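Local coordinates for uncharacterized protein (Bacteroides thetaiotaomicron VPI-5482, PDB 3KNY) that is of unknown function but is built from two domains, is probably made as a lipoprotein and belongs to the BT_3535-like family, at residues Y43-T48 and N78-I83. Sequence-based numbering, arbitrary orientation.
Sequences YELWRT and NICERI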
loop_
_atom_site.group_PDB
_atom_site.type_symbol
_atom_site.label_atom_id
_atom_site.label_comp_id
_atom_site.label_asym_id
_atom_site.label_seq_id
_atom_site.Cartn_x
_atom_site.Cartn_y
_atom_site.Cartn_z
ATOM N N TYR A 43 -12.024 15.078 3.296
ATOM C CA TYR A 43 -12.592 13.874 3.908
ATOM C C TYR A 43 -13.488 13.128 2.931
ATOM O O TYR A 43 -13.487 11.896 2.878
ATOM C CB TYR A 43 -13.380 14.237 5.162
ATOM C CG TYR A 43 -13.778 13.051 6.014
ATOM C CD1 TYR A 43 -12.936 12.596 7.035
ATOM C CD2 TYR A 43 -14.996 12.392 5.820
ATOM C CE1 TYR A 43 -13.288 11.517 7.842
ATOM C CE2 TYR A 43 -15.354 11.305 6.621
ATOM C CZ TYR A 43 -14.491 10.881 7.631
ATOM O OH TYR A 43 -14.816 9.814 8.434
ATOM N N GLU A 44 -14.230 13.882 2.134
ATOM C CA GLU A 44 -15.150 13.282 1.179
ATOM C C GLU A 44 -14.413 12.519 0.081
ATOM O O GLU A 44 -14.899 11.496 -0.384
ATOM C CB GLU A 44 -16.067 14.339 0.557
ATOM C CG GLU A 44 -17.510 13.880 0.462
ATOM C CD GLU A 44 -18.062 13.501 1.819
ATOM O OE1 GLU A 44 -17.733 14.204 2.796
ATOM O OE2 GLU A 44 -18.796 12.493 1.914
ATOM N N LEU A 45 -13.251 13.012 -0.335
ATOM C CA LEU A 45 -12.471 12.316 -1.337
ATOM C C LEU A 45 -11.954 10.985 -0.726
ATOM O O LEU A 45 -12.118 9.896 -1.294
ATOM C CB LEU A 45 -11.341 13.216 -1.852
ATOM C CG LEU A 45 -11.777 14.443 -2.662
ATOM C CD1 LEU A 45 -10.584 15.288 -3.034
ATOM C CD2 LEU A 45 -12.567 14.058 -3.906
ATOM N N TRP A 46 -11.387 11.066 0.464
ATOM C CA TRP A 46 -11.005 9.854 1.166
ATOM C C TRP A 46 -12.158 8.850 1.297
ATOM O O TRP A 46 -11.965 7.656 1.073
ATOM C CB TRP A 46 -10.412 10.191 2.524
ATOM C CG TRP A 46 -9.095 10.890 2.380
ATOM C CD1 TRP A 46 -8.789 12.150 2.788
ATOM C CD2 TRP A 46 -7.929 10.386 1.726
ATOM N NE1 TRP A 46 -7.497 12.458 2.450
ATOM C CE2 TRP A 46 -6.943 11.394 1.797
ATOM C CE3 TRP A 46 -7.618 9.179 1.087
ATOM C CZ2 TRP A 46 -5.657 11.230 1.267
ATOM C CZ3 TRP A 46 -6.342 9.018 0.554
ATOM C CH2 TRP A 46 -5.375 10.035 0.651
ATOM N N ARG A 47 -13.354 9.313 1.648
ATOM C CA ARG A 47 -14.491 8.395 1.682
ATOM C C ARG A 47 -14.639 7.674 0.334
ATOM O O ARG A 47 -14.812 6.457 0.314
ATOM C CB ARG A 47 -15.810 9.098 2.040
ATOM C CG ARG A 47 -17.000 8.106 2.149
ATOM C CD ARG A 47 -18.355 8.768 1.990
ATOM N NE ARG A 47 -18.434 9.951 2.827
ATOM C CZ ARG A 47 -18.559 9.929 4.150
ATOM N NH1 ARG A 47 -18.632 8.771 4.811
ATOM N NH2 ARG A 47 -18.609 11.077 4.818
ATOM N N THR A 48 -14.591 8.419 -0.774
ATOM C CA THR A 48 -14.694 7.817 -2.121
ATOM C C THR A 48 -13.568 6.795 -2.360
ATOM O O THR A 48 -13.769 5.692 -2.872
ATOM C CB THR A 48 -14.604 8.897 -3.232
ATOM O OG1 THR A 48 -15.767 9.721 -3.191
ATOM C CG2 THR A 48 -14.456 8.253 -4.639
ATOM N N ASN A 78 -8.108 13.088 -8.981
ATOM C CA ASN A 78 -8.076 12.418 -10.262
ATOM C C ASN A 78 -8.571 10.974 -10.134
ATOM O O ASN A 78 -9.406 10.529 -10.922
ATOM C CB ASN A 78 -6.642 12.514 -10.802
ATOM C CG ASN A 78 -6.317 11.465 -11.817
ATOM O OD1 ASN A 78 -6.820 11.519 -12.945
ATOM N ND2 ASN A 78 -5.450 10.493 -11.432
ATOM N N ILE A 79 -8.082 10.252 -9.128
ATOM C CA ILE A 79 -8.503 8.861 -8.925
ATOM C C ILE A 79 -10.013 8.780 -8.623
ATOM O O ILE A 79 -10.718 7.937 -9.179
ATOM C CB ILE A 79 -7.660 8.146 -7.803
ATOM C CG1 ILE A 79 -6.198 8.016 -8.250
ATOM C CG2 ILE A 79 -8.235 6.767 -7.487
ATOM C CD1 ILE A 79 -5.193 7.796 -7.132
ATOM N N CYS A 80 -10.500 9.674 -7.758
ATOM C CA CYS A 80 -11.923 9.723 -7.408
ATOM C C CYS A 80 -12.793 9.953 -8.631
ATOM O O CYS A 80 -13.867 9.369 -8.773
ATOM C CB CYS A 80 -12.178 10.844 -6.415
ATOM S SG CYS A 80 -11.689 10.479 -4.724
ATOM N N GLU A 81 -12.328 10.824 -9.513
ATOM C CA GLU A 81 -13.028 11.052 -10.755
ATOM C C GLU A 81 -13.201 9.764 -11.546
ATOM O O GLU A 81 -14.257 9.536 -12.138
ATOM C CB GLU A 81 -12.301 12.095 -11.599
ATOM C CG GLU A 81 -12.964 12.349 -12.958
ATOM C CD GLU A 81 -12.871 13.792 -13.398
ATOM O OE1 GLU A 81 -12.211 14.593 -12.691
ATOM O OE2 GLU A 81 -13.478 14.128 -14.445
ATOM N N ARG A 82 -12.172 8.923 -11.549
ATOM C CA ARG A 82 -12.252 7.646 -12.251
ATOM C C ARG A 82 -13.137 6.656 -11.530
ATOM O O ARG A 82 -13.823 5.867 -12.174
ATOM C CB ARG A 82 -10.864 7.069 -12.445
ATOM C CG ARG A 82 -10.046 7.956 -13.328
ATOM C CD ARG A 82 -8.584 7.913 -13.012
ATOM N NE ARG A 82 -7.902 8.731 -14.000
ATOM C CZ ARG A 82 -7.626 8.331 -15.238
ATOM N NH1 ARG A 82 -7.941 7.108 -15.650
ATOM N NH2 ARG A 82 -7.020 9.157 -16.070
ATOM N N ILE A 83 -13.121 6.698 -10.200
ATOM C CA ILE A 83 -14.012 5.855 -9.404
ATOM C C ILE A 83 -15.421 6.296 -9.727
ATOM O O ILE A 83 -16.243 5.470 -10.068
ATOM C CB ILE A 83 -13.746 5.938 -7.872
ATOM C CG1 ILE A 83 -12.327 5.434 -7.556
ATOM C CG2 ILE A 83 -14.772 5.117 -7.115
ATOM C CD1 ILE A 83 -11.919 5.475 -6.073
#
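Cys-80 sets its SG into the angle between Leu-45 and Thr-48, overlapping CD2 of the former and CB and CG2 of the latter. Leu-45 CD2 lies alongside Cys-80 SG at 3.8 Å, and Thr-48 CG2 closes on the same SG from the next turn at 3.6 Å. Cys-80 SG also lies 3.5 Å from Leu-45 O. One torsion decides which branch of Thr-48 faces the partner helix: with chi1 at -68°, CG2 stands anti to the backbone N and points across, while OG1 turns back along its own helix to Glu-44 O in a weak bond. A turn on from Cys-80, Ile-83 lies against that methyl, its CG2 4.0 Å from Thr-48 CG2, while its CD1 comes 3.7 Å from Thr-48 O. Arg-47 NE pairs with Glu-44 OE2 at 2.7 Å in a salt bridge within the first helix, neither residue touching segment 78-83. Met-49 extends the packing onto Cys-80 and Ile-79, and Leu-45 also touches Ile-76 and Asn-77 of helix 66-84. The segment axes approach to 9.7 Å at 50°, with Thr-48 and Cys-80 nearest across the pair by their CA atoms, an example of two helices, 40-49 and 66-84, with the short strand 53-55 between them in the chain, packed obliquely and mainly through van der Waals contact in a largely beta protein.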